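Local coordinates for C2 domain protein (Ramazzottius varieornatus, PDB 7DF2) that binds calcium ions through loops at one end of a C2 beta-sandwich and is probably secreted, at residues 117-122 / 194-199; 67-72 / 100-105; 45-50 / 182-187; 90-95 / 129-134. One frame throughout, in Å; residues are numbered along the deposited sequence. Where two conformers were deposited one is given.

Contact 1. Residues 117-122 / 194-199; sequences DVCGKG and STCRPS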
loop_
_atom_site.group_PDB
_atom_site.type_symbol
_atom_site.label_atom_id
_atom_site.label_comp_id
_atom_site.label_asym_id
_atom_site.label_seq_id
_atom_site.Cartn_x
_atom_site.Cartn_y
_atom_site.Cartn_z
ATOM N N ASP A 117 -9.014 0.446 10.224
ATOM C CA ASP A 117 -9.037 0.107 11.639
ATOM C C ASP A 117 -9.084 -1.398 11.849
ATOM O O ASP A 117 -9.616 -2.148 11.022
ATOM C CB ASP A 117 -10.248 0.719 12.345
ATOM C CG ASP A 117 -10.317 2.218 12.206
ATOM O OD1 ASP A 117 -9.297 2.832 11.852
ATOM O OD2 ASP A 117 -11.397 2.778 12.466
ATOM N N VAL A 118 -8.558 -1.818 12.996
ATOM C CA VAL A 118 -8.681 -3.187 13.483
ATOM C C VAL A 118 -9.528 -3.109 14.743
ATOM O O VAL A 118 -9.194 -2.365 15.671
ATOM C CB VAL A 118 -7.314 -3.817 13.777
ATOM C CG1 VAL A 118 -7.489 -5.140 14.513
ATOM C CG2 VAL A 118 -6.529 -4.021 12.476
ATOM N N CYS A 119 -10.620 -3.865 14.784
ATOM C CA CYS A 119 -11.623 -3.671 15.832
ATOM C C CYS A 119 -11.816 -4.951 16.652
ATOM O O CYS A 119 -12.801 -5.671 16.489
ATOM C CB CYS A 119 -12.901 -3.199 15.190
ATOM S SG CYS A 119 -12.680 -1.624 14.271
ATOM N N GLY A 120 -10.880 -5.210 17.560
ATOM C CA GLY A 120 -11.006 -6.280 18.520
ATOM C C GLY A 120 -10.380 -7.581 18.083
ATOM O O GLY A 120 -10.172 -8.467 18.917
ATOM N N LYS A 121 -10.088 -7.729 16.796
ATOM C CA LYS A 121 -9.345 -8.883 16.330
ATOM C C LYS A 121 -7.873 -8.721 16.696
ATOM O O LYS A 121 -7.410 -7.638 17.070
ATOM C CB LYS A 121 -9.520 -9.052 14.822
ATOM C CG LYS A 121 -10.357 -10.255 14.425
ATOM C CD LYS A 121 -9.548 -11.271 13.631
ATOM C CE LYS A 121 -10.294 -11.708 12.376
ATOM N NZ LYS A 121 -10.020 -13.119 11.962
ATOM N N GLY A 122 -7.136 -9.820 16.611
ATOM C CA GLY A 122 -5.699 -9.812 16.810
ATOM C C GLY A 122 -5.025 -10.052 15.473
ATOM O O GLY A 122 -5.481 -10.876 14.679
ATOM N N SER A 194 -15.474 2.768 20.547
ATOM C CA SER A 194 -16.657 3.385 19.958
ATOM C C SER A 194 -16.361 4.010 18.599
ATOM O O SER A 194 -17.272 4.153 17.775
ATOM C CB SER A 194 -17.237 4.437 20.915
ATOM O OG SER A 194 -16.328 5.508 21.146
ATOM N N THR A 195 -15.107 4.385 18.347
ATOM C CA THR A 195 -14.714 5.069 17.117
ATOM C C THR A 195 -14.170 4.122 16.059
ATOM O O THR A 195 -13.748 4.580 14.993
ATOM C CB THR A 195 -13.659 6.141 17.420
ATOM O OG1 THR A 195 -12.412 5.515 17.731
ATOM C CG2 THR A 195 -14.074 6.998 18.608
ATOM N N CYS A 196 -14.160 2.821 16.326
ATOM C CA CYS A 196 -13.525 1.870 15.425
ATOM C C CYS A 196 -14.452 1.561 14.251
ATOM O O CYS A 196 -15.625 1.232 14.444
ATOM C CB CYS A 196 -13.163 0.606 16.207
ATOM S SG CYS A 196 -11.752 -0.325 15.572
ATOM N N ARG A 197 -13.923 1.680 13.006
ATOM C CA ARG A 197 -14.785 1.523 11.838
ATOM C C ARG A 197 -14.710 0.097 11.314
ATOM O O ARG A 197 -13.599 -0.418 11.112
ATOM C CB ARG A 197 -14.374 2.488 10.723
ATOM C CG ARG A 197 -14.239 3.936 11.151
ATOM C CD ARG A 197 -13.420 4.705 10.124
ATOM N NE ARG A 197 -12.008 4.337 10.156
ATOM C CZ ARG A 197 -11.148 4.631 9.182
ATOM N NH1 ARG A 197 -11.579 5.284 8.115
ATOM N NH2 ARG A 197 -9.873 4.276 9.272
ATOM N N PRO A 198 -15.845 -0.563 11.075
ATOM C CA PRO A 198 -15.811 -1.886 10.438
ATOM C C PRO A 198 -15.294 -1.806 9.009
ATOM O O PRO A 198 -15.419 -0.782 8.332
ATOM C CB PRO A 198 -17.278 -2.342 10.467
ATOM C CG PRO A 198 -17.958 -1.443 11.470
ATOM C CD PRO A 198 -17.219 -0.143 11.413
ATOM N N SER A 199 -14.713 -2.913 8.553
ATOM C CA SER A 199 -14.106 -2.982 7.230
ATOM C C SER A 199 -14.010 -4.444 6.813
ATOM O O SER A 199 -14.147 -5.355 7.634
ATOM C CB SER A 199 -12.719 -2.335 7.219
ATOM O OG SER A 199 -11.827 -3.087 8.025
HETATM O O HOH W 1 -11.614 0.450 9.044
HETATM O O HOH W 2 -12.166 -2.840 10.554
#
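The guanidinium of Arg-197 meets the carboxylate of Asp-117 at its edge: both acceptor oxygens lie in the guanidinium plane, whereas the carboxylate is tilted 55° away from that plane and is met from above. This side-on salt bridge, together with the disulfide Cys-119–Cys-196, ties the tail that follows the last strand of the C2 beta-sandwich to the end of strand 107-119. Arg-197 NE reaches Asp-117 OD2 at 2.9 Å and Arg-197 NH2 reaches Asp-117 OD1 at 3.0 Å, both nearly straight. Arginine suits the place because its NE and NH2 present two parallel N-H groups, one for each oxygen; a bend at chi3 (-71°) turns them back toward the strand. Asp-117 OD2 also takes the backbone N of Arg-197 at 2.8 Å, on its anti lone pair, so one aspartate holds both main chain and side chain of the tail. Arg-42 forms a second salt bridge to Asp-117 OD1, and the carboxylate thus probably offsets two neighbouring positive charges. Two waters extend the join: one links Asp-117 N to Arg-197 O, the other bridges Asp-117 O, Arg-197 O and Ser-199 OG, a hydroxyl that also bonds Arg-116. Next to this, the disulfide has a near-perpendicular C-S-S-C torsion of -97°, and Cys-196 SG rests 3.3 Å from Val-118 O.

Contact 2. Residues 67-72 / 100-105; sequences KCDPKI and DANNTP. With CA (calcium ion), chain E; CA (calcium ion), chain D.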
loop_
_atom_site.group_PDB
_atom_site.type_symbol
_atom_site.label_atom_id
_atom_site.label_comp_id
_atom_site.label_asym_id
_atom_site.label_seq_id
_atom_site.Cartn_x
_atom_site.Cartn_y
_atom_site.Cartn_z
ATOM N N LYS A 67 5.969 8.706 -21.859
ATOM C CA LYS A 67 6.236 8.234 -20.508
ATOM C C LYS A 67 5.084 7.386 -19.964
ATOM O O LYS A 67 4.042 7.208 -20.601
ATOM C CB LYS A 67 6.520 9.419 -19.584
ATOM C CG LYS A 67 7.808 10.161 -19.926
ATOM C CD LYS A 67 8.126 11.209 -18.874
ATOM C CE LYS A 67 8.450 12.562 -19.491
ATOM N NZ LYS A 67 7.729 13.670 -18.792
ATOM N N CYS A 68 5.292 6.822 -18.769
ATOM C CA CYS A 68 4.264 5.971 -18.182
ATOM C C CYS A 68 3.024 6.798 -17.848
ATOM O O CYS A 68 3.098 7.998 -17.582
ATOM C CB CYS A 68 4.756 5.269 -16.908
ATOM S SG CYS A 68 6.257 4.226 -17.025
ATOM N N ASP A 69 1.872 6.131 -17.855
ATOM C CA ASP A 69 0.570 6.736 -17.552
ATOM C C ASP A 69 0.011 6.030 -16.328
ATOM O O ASP A 69 -0.886 5.181 -16.437
ATOM C CB ASP A 69 -0.375 6.638 -18.742
ATOM C CG ASP A 69 0.321 6.980 -20.020
ATOM O OD1 ASP A 69 0.859 8.100 -20.080
ATOM O OD2 ASP A 69 0.399 6.112 -20.921
ATOM N N PRO A 70 0.538 6.342 -15.145
ATOM C CA PRO A 70 0.324 5.468 -13.990
ATOM C C PRO A 70 -1.065 5.625 -13.390
ATOM O O PRO A 70 -1.576 6.735 -13.211
ATOM C CB PRO A 70 1.408 5.913 -13.005
ATOM C CG PRO A 70 1.637 7.347 -13.351
ATOM C CD PRO A 70 1.463 7.444 -14.837
ATOM N N LYS A 71 -1.684 4.487 -13.114
ATOM C CA LYS A 71 -2.800 4.395 -12.187
ATOM C C LYS A 71 -2.270 3.615 -10.996
ATOM O O LYS A 71 -1.825 2.470 -11.150
ATOM C CB LYS A 71 -4.015 3.698 -12.805
ATOM C CG LYS A 71 -5.206 3.596 -11.825
ATOM C CD LYS A 71 -6.463 3.056 -12.528
ATOM C CE LYS A 71 -7.623 2.910 -11.540
ATOM N NZ LYS A 71 -8.858 2.369 -12.188
ATOM N N ILE A 72 -2.281 4.240 -9.824
ATOM C CA ILE A 72 -1.657 3.678 -8.633
ATOM C C ILE A 72 -2.732 3.528 -7.572
ATOM O O ILE A 72 -3.422 4.499 -7.246
ATOM C CB ILE A 72 -0.498 4.568 -8.142
ATOM C CG1 ILE A 72 0.553 4.690 -9.249
ATOM C CG2 ILE A 72 0.121 3.988 -6.868
ATOM C CD1 ILE A 72 1.671 5.715 -8.969
ATOM N N ASP A 100 -4.092 8.785 -10.896
ATOM C CA ASP A 100 -4.587 8.328 -12.202
ATOM C C ASP A 100 -4.167 9.384 -13.219
ATOM O O ASP A 100 -4.913 10.338 -13.479
ATOM C CB ASP A 100 -6.093 8.112 -12.179
ATOM C CG ASP A 100 -6.585 7.330 -13.376
ATOM O OD1 ASP A 100 -5.822 7.235 -14.351
ATOM O OD2 ASP A 100 -7.723 6.811 -13.344
ATOM N N ALA A 101 -2.972 9.211 -13.789
ATOM C CA ALA A 101 -2.301 10.303 -14.484
ATOM C C ALA A 101 -1.706 9.833 -15.799
ATOM O O ALA A 101 -1.641 8.635 -16.096
ATOM C CB ALA A 101 -1.200 10.926 -13.616
ATOM N N ASN A 102 -1.223 10.806 -16.575
ATOM C CA ASN A 102 -0.706 10.548 -17.912
ATOM C C ASN A 102 0.672 11.163 -18.099
ATOM O O ASN A 102 0.921 12.306 -17.689
ATOM C CB ASN A 102 -1.674 11.091 -18.977
ATOM C CG ASN A 102 -2.979 10.332 -19.005
ATOM O OD1 ASN A 102 -3.016 9.148 -19.355
ATOM N ND2 ASN A 102 -4.060 10.999 -18.623
ATOM N N ASN A 103 1.557 10.381 -18.721
ATOM C CA ASN A 103 2.910 10.782 -19.109
ATOM C C ASN A 103 3.638 11.491 -17.969
ATOM O O ASN A 103 4.078 12.635 -18.080
ATOM C CB ASN A 103 2.867 11.624 -20.383
ATOM C CG ASN A 103 2.333 10.826 -21.560
ATOM O OD1 ASN A 103 2.786 9.709 -21.799
ATOM N ND2 ASN A 103 1.344 11.370 -22.269
ATOM N N THR A 104 3.786 10.766 -16.866
ATOM C CA THR A 104 4.405 11.326 -15.673
ATOM C C THR A 104 5.907 11.074 -15.684
ATOM O O THR A 104 6.395 10.198 -16.402
ATOM C CB THR A 104 3.789 10.699 -14.421
ATOM O OG1 THR A 104 3.983 9.281 -14.454
ATOM C CG2 THR A 104 2.293 10.993 -14.333
ATOM N N PRO A 105 6.674 11.823 -14.890
ATOM C CA PRO A 105 8.089 11.484 -14.699
ATOM C C PRO A 105 8.225 10.085 -14.119
ATOM O O PRO A 105 7.287 9.534 -13.537
ATOM C CB PRO A 105 8.584 12.544 -13.703
ATOM C CG PRO A 105 7.610 13.657 -13.820
ATOM C CD PRO A 105 6.286 13.030 -14.135
HETATM CA CA CA E . 2.270 7.429 -22.086
HETATM CA CA CA D . 0.580 3.872 -21.549
HETATM O O HOH W 3 7.391 7.605 -16.723
HETATM O O HOH W 4 -9.663 5.500 -12.109
HETATM O O HOH W 5 -0.421 4.660 -23.600
HETATM O O HOH W 6 0.345 8.157 -23.415
#
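With CG anti to its carbonyl carbon (chi1 -44°), Asp-69 turns its carboxylate toward Asn-103, and the chi1 of Asn-103 (-63°) brings its amide to the same calcium ion. This is part of the calcium-binding loops at one end of the C2 beta-sandwich. Asp-69 chelates the chain E calcium with both oxygens, and its OD2 also binds the chain D calcium at 2.3 Å. An aspartate suits this place because its short carboxylate can bridge two ions. Lys-67 contributes its backbone O to the first ion, at 2.3 Å, and Asp-63, Asp-66 and a water complete that site. The backbone N of Asn-103 also donates to the anti lone pair of Asp-69 OD1 at 2.7 Å, which helps to orient the carboxylate. Farther along, Ala-101 N bonds Pro-70 O at 2.9 Å beside the antiparallel pair Lys-71 and Asp-100. Thr-104 OG1 points at the CG-CD edge of the Pro-70 ring, 3.1 Å from Pro-70 CD. Thr-104 N closes the loop on Cys-68 O at 2.9 Å.

Contact 3. Residues 45-50 / 182-187; sequences MNVVRL and VYLRYR. With GLC (alpha-D-glucopyranose), chain B.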
loop_
_atom_site.group_PDB
_atom_site.type_symbol
_atom_site.label_atom_id
_atom_site.label_comp_id
_atom_site.label_asym_id
_atom_site.label_seq_id
_atom_site.Cartn_x
_atom_site.Cartn_y
_atom_site.Cartn_z
ATOM N N MET A 45 -1.525 4.632 6.247
ATOM C CA MET A 45 -0.542 4.260 5.239
ATOM C C MET A 45 -0.332 5.450 4.319
ATOM O O MET A 45 -1.267 5.892 3.642
ATOM C CB MET A 45 -1.015 3.040 4.453
ATOM C CG MET A 45 -0.204 2.716 3.201
ATOM S SD MET A 45 -0.976 1.287 2.396
ATOM C CE MET A 45 -0.020 1.214 0.874
ATOM N N ASN A 46 0.885 5.983 4.319
ATOM C CA ASN A 46 1.254 7.143 3.516
ATOM C C ASN A 46 2.088 6.651 2.341
ATOM O O ASN A 46 3.185 6.111 2.535
ATOM C CB ASN A 46 2.035 8.133 4.378
ATOM C CG ASN A 46 2.501 9.375 3.632
ATOM O OD1 ASN A 46 3.601 9.873 3.904
ATOM N ND2 ASN A 46 1.654 9.935 2.766
ATOM N N VAL A 47 1.566 6.815 1.130
ATOM C CA VAL A 47 2.306 6.472 -0.079
ATOM C C VAL A 47 3.052 7.726 -0.512
ATOM O O VAL A 47 2.448 8.697 -0.975
ATOM C CB VAL A 47 1.379 5.942 -1.175
ATOM C CG1 VAL A 47 2.162 5.704 -2.474
ATOM C CG2 VAL A 47 0.727 4.655 -0.685
ATOM N N VAL A 48 4.374 7.714 -0.334
ATOM C CA VAL A 48 5.165 8.925 -0.499
ATOM C C VAL A 48 5.460 9.180 -1.969
ATOM O O VAL A 48 5.149 10.247 -2.509
ATOM C CB VAL A 48 6.465 8.825 0.321
ATOM C CG1 VAL A 48 7.313 10.076 0.120
ATOM C CG2 VAL A 48 6.123 8.595 1.812
ATOM N N ARG A 49 6.049 8.194 -2.639
ATOM C CA ARG A 49 6.369 8.337 -4.051
ATOM C C ARG A 49 6.612 6.956 -4.633
ATOM O O ARG A 49 6.796 5.977 -3.906
ATOM C CB ARG A 49 7.581 9.249 -4.257
ATOM C CG ARG A 49 8.844 8.724 -3.623
ATOM C CD ARG A 49 10.008 9.676 -3.896
ATOM N NE ARG A 49 11.232 9.083 -3.381
ATOM C CZ ARG A 49 11.562 9.055 -2.096
ATOM N NH1 ARG A 49 10.761 9.608 -1.186
ATOM N NH2 ARG A 49 12.695 8.473 -1.722
ATOM N N LEU A 50 6.602 6.894 -5.962
ATOM C CA LEU A 50 6.738 5.645 -6.701
ATOM C C LEU A 50 7.778 5.866 -7.785
ATOM O O LEU A 50 7.621 6.773 -8.609
ATOM C CB LEU A 50 5.381 5.249 -7.304
ATOM C CG LEU A 50 4.966 3.906 -7.930
ATOM C CD1 LEU A 50 6.067 3.260 -8.676
ATOM C CD2 LEU A 50 4.342 2.938 -6.914
ATOM N N VAL A 182 8.229 1.555 -4.296
ATOM C CA VAL A 182 7.270 2.503 -3.751
ATOM C C VAL A 182 7.748 2.839 -2.346
ATOM O O VAL A 182 8.145 1.948 -1.587
ATOM C CB VAL A 182 5.822 1.977 -3.749
ATOM C CG1 VAL A 182 5.638 0.806 -2.811
ATOM C CG2 VAL A 182 4.872 3.118 -3.341
ATOM N N TYR A 183 7.775 4.121 -2.025
ATOM C CA TYR A 183 8.248 4.564 -0.726
ATOM C C TYR A 183 7.040 4.785 0.160
ATOM O O TYR A 183 6.120 5.520 -0.219
ATOM C CB TYR A 183 9.090 5.826 -0.849
ATOM C CG TYR A 183 10.385 5.529 -1.572
ATOM C CD1 TYR A 183 10.416 5.457 -2.954
ATOM C CD2 TYR A 183 11.552 5.262 -0.867
ATOM C CE1 TYR A 183 11.603 5.137 -3.636
ATOM C CE2 TYR A 183 12.740 4.958 -1.533
ATOM C CZ TYR A 183 12.752 4.901 -2.918
ATOM O OH TYR A 183 13.914 4.603 -3.599
ATOM N N LEU A 184 7.039 4.130 1.318
ATOM C CA LEU A 184 5.879 4.084 2.203
ATOM C C LEU A 184 6.250 4.552 3.600
ATOM O O LEU A 184 7.399 4.425 4.031
ATOM C CB LEU A 184 5.317 2.661 2.308
ATOM C CG LEU A 184 4.899 2.003 1.001
ATOM C CD1 LEU A 184 4.486 0.559 1.253
ATOM C CD2 LEU A 184 3.754 2.807 0.385
ATOM N N ARG A 185 5.255 5.079 4.312
ATOM C CA ARG A 185 5.356 5.298 5.752
ATOM C C ARG A 185 4.066 4.821 6.389
ATOM O O ARG A 185 3.007 4.841 5.756
ATOM C CB ARG A 185 5.538 6.776 6.120
ATOM C CG ARG A 185 6.725 7.465 5.516
ATOM C CD ARG A 185 6.892 8.837 6.154
ATOM N NE ARG A 185 5.705 9.686 6.032
ATOM C CZ ARG A 185 5.515 10.795 6.744
ATOM N NH1 ARG A 185 6.429 11.168 7.642
ATOM N NH2 ARG A 185 4.418 11.528 6.570
ATOM N N TYR A 186 4.130 4.445 7.664
ATOM C CA TYR A 186 2.901 4.099 8.352
ATOM C C TYR A 186 2.925 4.652 9.763
ATOM O O TYR A 186 3.983 4.966 10.318
ATOM C CB TYR A 186 2.668 2.581 8.401
ATOM C CG TYR A 186 3.625 1.845 9.305
ATOM C CD1 TYR A 186 4.852 1.402 8.832
ATOM C CD2 TYR A 186 3.293 1.575 10.635
ATOM C CE1 TYR A 186 5.742 0.718 9.664
ATOM C CE2 TYR A 186 4.171 0.897 11.469
ATOM C CZ TYR A 186 5.389 0.469 10.976
ATOM O OH TYR A 186 6.255 -0.206 11.804
ATOM N N ARG A 187 1.714 4.816 10.303
ATOM C CA ARG A 187 1.453 5.096 11.710
ATOM C C ARG A 187 0.416 4.099 12.206
ATOM O O ARG A 187 -0.413 3.612 11.432
ATOM C CB ARG A 187 0.914 6.530 11.943
ATOM C CG ARG A 187 1.961 7.614 11.929
ATOM C CD ARG A 187 1.521 8.891 12.634
ATOM N NE ARG A 187 0.167 9.309 12.270
ATOM C CZ ARG A 187 -0.591 10.102 13.025
ATOM N NH1 ARG A 187 -0.124 10.555 14.182
ATOM N NH2 ARG A 187 -1.812 10.444 12.631
HETATM C C1 GLC B . 11.156 16.063 -0.905
HETATM C C2 GLC B . 11.670 15.456 -2.218
HETATM C C3 GLC B . 10.821 14.266 -2.681
HETATM C C4 GLC B . 10.493 13.328 -1.517
HETATM C C5 GLC B . 10.104 14.121 -0.270
HETATM C C6 GLC B . 9.815 13.206 0.913
HETATM O O2 GLC B . 11.752 16.426 -3.243
HETATM O O3 GLC B . 11.510 13.546 -3.688
HETATM O O4 GLC B . 9.455 12.423 -1.861
HETATM O O5 GLC B . 11.139 15.034 0.048
HETATM O O6 GLC B . 8.662 13.686 1.564
#
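Strands 41-51 and 181-190 run antiparallel as central neighbours in the four-stranded sheet of the C2 sandwich, and here their outer face meets a glucose unit of a bound glycan. Asn-46 and Arg-185 form a hydrogen-bonded pair, with Asn-46 N to Arg-185 O at 2.8 Å. Their side chains lie alongside: Arg-185 grips Asn-46 OD1 with NE (3.0 Å, on a lone pair) and NH2 (3.2 Å, from above the carbonyl plane), while the Asp-111 carboxylate and the backbone O of Lys-112 accept from ND2. On the same face the Arg-49 guanidinium lies flat on the Tyr-183 ring, planes 16° apart and CZ 3.9 Å from the centroid. Arginine suits this spot because its flat cation can stack while NH1 reaches Glu-169 and, weakly, glucose O4 at 3.2 Å. The opposite face is largely apolar: Val-47 CG2 touches Leu-184 CD2 at 3.7 Å, and Leu-50 CD2 touches Val-182 CG2. These side chains face the sandwich interior, where Met-45 and Leu-184 pack on Met-128 of strand 121-136, Leu-50 and Val-182 on Tyr-146 of strand 139-150.

Contact 4. Residues 90-95 / 129-134; sequences VPYSNY and RVRAID. With CA (calcium ion), chain D; CA (calcium ion), chain C.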
loop_
_atom_site.group_PDB
_atom_site.type_symbol
_atom_site.label_atom_id
_atom_site.label_comp_id
_atom_site.label_asym_id
_atom_site.label_seq_id
_atom_site.Cartn_x
_atom_site.Cartn_y
_atom_site.Cartn_z
ATOM N N VAL A 90 -7.255 -9.539 -1.682
ATOM C CA VAL A 90 -8.276 -8.506 -1.801
ATOM C C VAL A 90 -8.380 -8.119 -3.269
ATOM O O VAL A 90 -7.360 -7.809 -3.903
ATOM C CB VAL A 90 -7.959 -7.293 -0.909
ATOM C CG1 VAL A 90 -6.508 -6.875 -1.051
ATOM C CG2 VAL A 90 -8.867 -6.131 -1.266
ATOM N N PRO A 91 -9.580 -8.124 -3.843
ATOM C CA PRO A 91 -9.725 -7.752 -5.253
ATOM C C PRO A 91 -9.251 -6.329 -5.492
ATOM O O PRO A 91 -9.447 -5.443 -4.658
ATOM C CB PRO A 91 -11.231 -7.887 -5.502
ATOM C CG PRO A 91 -11.724 -8.782 -4.412
ATOM C CD PRO A 91 -10.863 -8.503 -3.231
ATOM N N TYR A 92 -8.621 -6.116 -6.651
ATOM C CA TYR A 92 -8.091 -4.795 -6.980
ATOM C C TYR A 92 -9.181 -3.733 -6.970
ATOM O O TYR A 92 -8.910 -2.564 -6.662
ATOM C CB TYR A 92 -7.401 -4.835 -8.345
ATOM C CG TYR A 92 -6.193 -5.738 -8.405
ATOM C CD1 TYR A 92 -5.280 -5.787 -7.362
ATOM C CD2 TYR A 92 -5.955 -6.536 -9.518
ATOM C CE1 TYR A 92 -4.164 -6.610 -7.426
ATOM C CE2 TYR A 92 -4.860 -7.358 -9.584
ATOM C CZ TYR A 92 -3.968 -7.397 -8.544
ATOM O OH TYR A 92 -2.872 -8.218 -8.629
ATOM N N SER A 93 -10.426 -4.119 -7.272
ATOM C CA SER A 93 -11.528 -3.159 -7.234
ATOM C C SER A 93 -11.773 -2.588 -5.840
ATOM O O SER A 93 -12.452 -1.566 -5.716
ATOM C CB SER A 93 -12.810 -3.820 -7.736
ATOM O OG SER A 93 -13.120 -4.950 -6.942
ATOM N N ASN A 94 -11.256 -3.218 -4.790
ATOM C CA ASN A 94 -11.429 -2.706 -3.438
ATOM C C ASN A 94 -10.293 -1.795 -2.990
ATOM O O ASN A 94 -10.390 -1.194 -1.913
ATOM C CB ASN A 94 -11.577 -3.864 -2.449
ATOM C CG ASN A 94 -12.778 -4.740 -2.769
ATOM O OD1 ASN A 94 -12.760 -5.952 -2.548
ATOM N ND2 ASN A 94 -13.821 -4.131 -3.317
ATOM N N TYR A 95 -9.225 -1.684 -3.775
ATOM C CA TYR A 95 -8.164 -0.748 -3.434
ATOM C C TYR A 95 -8.656 0.690 -3.597
ATOM O O TYR A 95 -9.647 0.966 -4.280
ATOM C CB TYR A 95 -6.936 -0.951 -4.328
ATOM C CG TYR A 95 -6.088 -2.179 -4.083
ATOM C CD1 TYR A 95 -6.646 -3.456 -3.997
ATOM C CD2 TYR A 95 -4.701 -2.060 -3.991
ATOM C CE1 TYR A 95 -5.835 -4.587 -3.807
ATOM C CE2 TYR A 95 -3.893 -3.174 -3.806
ATOM C CZ TYR A 95 -4.462 -4.430 -3.718
ATOM O OH TYR A 95 -3.634 -5.509 -3.520
ATOM N N ARG A 129 -0.333 -2.778 0.687
ATOM C CA ARG A 129 -0.360 -3.264 -0.691
ATOM C C ARG A 129 -0.495 -2.076 -1.632
ATOM O O ARG A 129 -1.340 -1.203 -1.413
ATOM C CB ARG A 129 -1.517 -4.247 -0.924
ATOM C CG ARG A 129 -1.379 -5.566 -0.179
ATOM C CD ARG A 129 -2.442 -6.548 -0.662
ATOM N NE ARG A 129 -2.348 -7.818 0.049
ATOM C CZ ARG A 129 -1.614 -8.850 -0.354
ATOM N NH1 ARG A 129 -0.897 -8.774 -1.473
ATOM N NH2 ARG A 129 -1.598 -9.963 0.365
ATOM N N VAL A 130 0.324 -2.047 -2.684
ATOM C CA VAL A 130 0.216 -1.039 -3.733
ATOM C C VAL A 130 0.305 -1.749 -5.072
ATOM O O VAL A 130 1.119 -2.664 -5.249
ATOM C CB VAL A 130 1.323 0.039 -3.639
ATOM C CG1 VAL A 130 1.250 1.007 -4.826
ATOM C CG2 VAL A 130 1.222 0.818 -2.330
ATOM N N ARG A 131 -0.540 -1.345 -6.009
ATOM C CA ARG A 131 -0.426 -1.829 -7.379
ATOM C C ARG A 131 -0.336 -0.641 -8.324
ATOM O O ARG A 131 -1.127 0.307 -8.228
ATOM C CB ARG A 131 -1.604 -2.730 -7.759
ATOM C CG ARG A 131 -1.615 -3.129 -9.257
ATOM C CD ARG A 131 -2.734 -4.146 -9.507
ATOM N NE ARG A 131 -2.865 -4.518 -10.910
ATOM C CZ ARG A 131 -2.172 -5.493 -11.492
ATOM N NH1 ARG A 131 -1.295 -6.194 -10.793
ATOM N NH2 ARG A 131 -2.361 -5.769 -12.774
ATOM N N ALA A 132 0.629 -0.690 -9.234
ATOM C CA ALA A 132 0.801 0.349 -10.235
ATOM C C ALA A 132 0.706 -0.274 -11.617
ATOM O O ALA A 132 1.355 -1.286 -11.890
ATOM C CB ALA A 132 2.150 1.063 -10.068
ATOM N N ILE A 133 -0.102 0.328 -12.489
ATOM C CA ILE A 133 -0.170 -0.092 -13.886
ATOM C C ILE A 133 -0.007 1.147 -14.749
ATOM O O ILE A 133 -0.274 2.274 -14.327
ATOM C CB ILE A 133 -1.482 -0.833 -14.260
ATOM C CG1 ILE A 133 -2.692 0.082 -14.090
ATOM C CG2 ILE A 133 -1.678 -2.060 -13.394
ATOM C CD1 ILE A 133 -3.230 0.656 -15.382
ATOM N N ASP A 134 0.468 0.920 -15.967
ATOM C CA ASP A 134 0.490 1.941 -17.004
ATOM C C ASP A 134 -0.776 1.774 -17.833
ATOM O O ASP A 134 -1.042 0.685 -18.350
ATOM C CB ASP A 134 1.740 1.783 -17.875
ATOM C CG ASP A 134 1.608 2.483 -19.217
ATOM O OD1 ASP A 134 1.331 3.689 -19.217
ATOM O OD2 ASP A 134 1.770 1.832 -20.274
HETATM CA CA CA D . 0.580 3.872 -21.549
HETATM CA CA CA C . 2.237 0.696 -22.260
HETATM O O HOH W 7 2.706 -0.247 -24.414
HETATM O O HOH W 5 -0.421 4.660 -23.600
#
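This is a side-chain packing contact, with no hydrogen bond between the two segments, in which the connection ahead of strand 96-100 folds over strand 121-136 of the C2 sandwich. Tyr-92 and Arg-131 carry one half. Arg-131 extends from CG to NE after CG is set anti to its backbone N (chi1 173°), which lays CD over the centre of the tyrosine ring, 3.5 Å from the centroid, as a CH-pi contact. The guanidinium continues over the same ring with planes 16° apart, but CZ stands 4.3 Å from the centroid and off-centre, so the cation-pi component is displaced toward the rim. Arginine suits the place because its methylenes and its flat cation can both use an aromatic face, while NH1 bonds Asn-145.

Tyr-95 and Arg-129 make the other half. The tyrosine hydroxyl reaches the aliphatic part of the arginine, OH lying 3.3 Å from CD, and ring and guanidinium are inclined at 60°. Val-90 CG1 makes a loose van der Waals contact with Arg-129 CD at 4.1 Å. The buried charge of Arg-129 is met by a salt bridge to Asp-77 and by the carbonyls of Lys-80 and Asn-83. Within the connection, the 3-10 turn 92-94 brings both tyrosines toward the strand. Strand 121-136 here lies between strands 70-77 and 139-150: Tyr-95 also touches Ile-73 of the former, and Tyr-92 touches Asn-145 of the latter.

In the fold
Contacts 1 and 2 lie on opposite sides of the chain's centre, their own centres 34 Å apart, so the disulfide-tied tail is remote from the calcium loops. Contacts 2 and 4 are joined at the metal end: Asp-134, at the end of 129-134, shares the chain D calcium with Asp-69 and probably accepts a hydrogen bond from it, Asp-69 N to Asp-134 OD1 being 2.8 Å. Asp-134 also binds the chain C calcium. Contact 3 faces contact 4 across the sandwich interior, with Met-45 CE 3.5 Å from Val-130 CG2, and touches contact 2 where Ile-72 CD1 meets Leu-50 CG at 3.9 Å. The glucose unit of the glycan sits on the other face of contact 3.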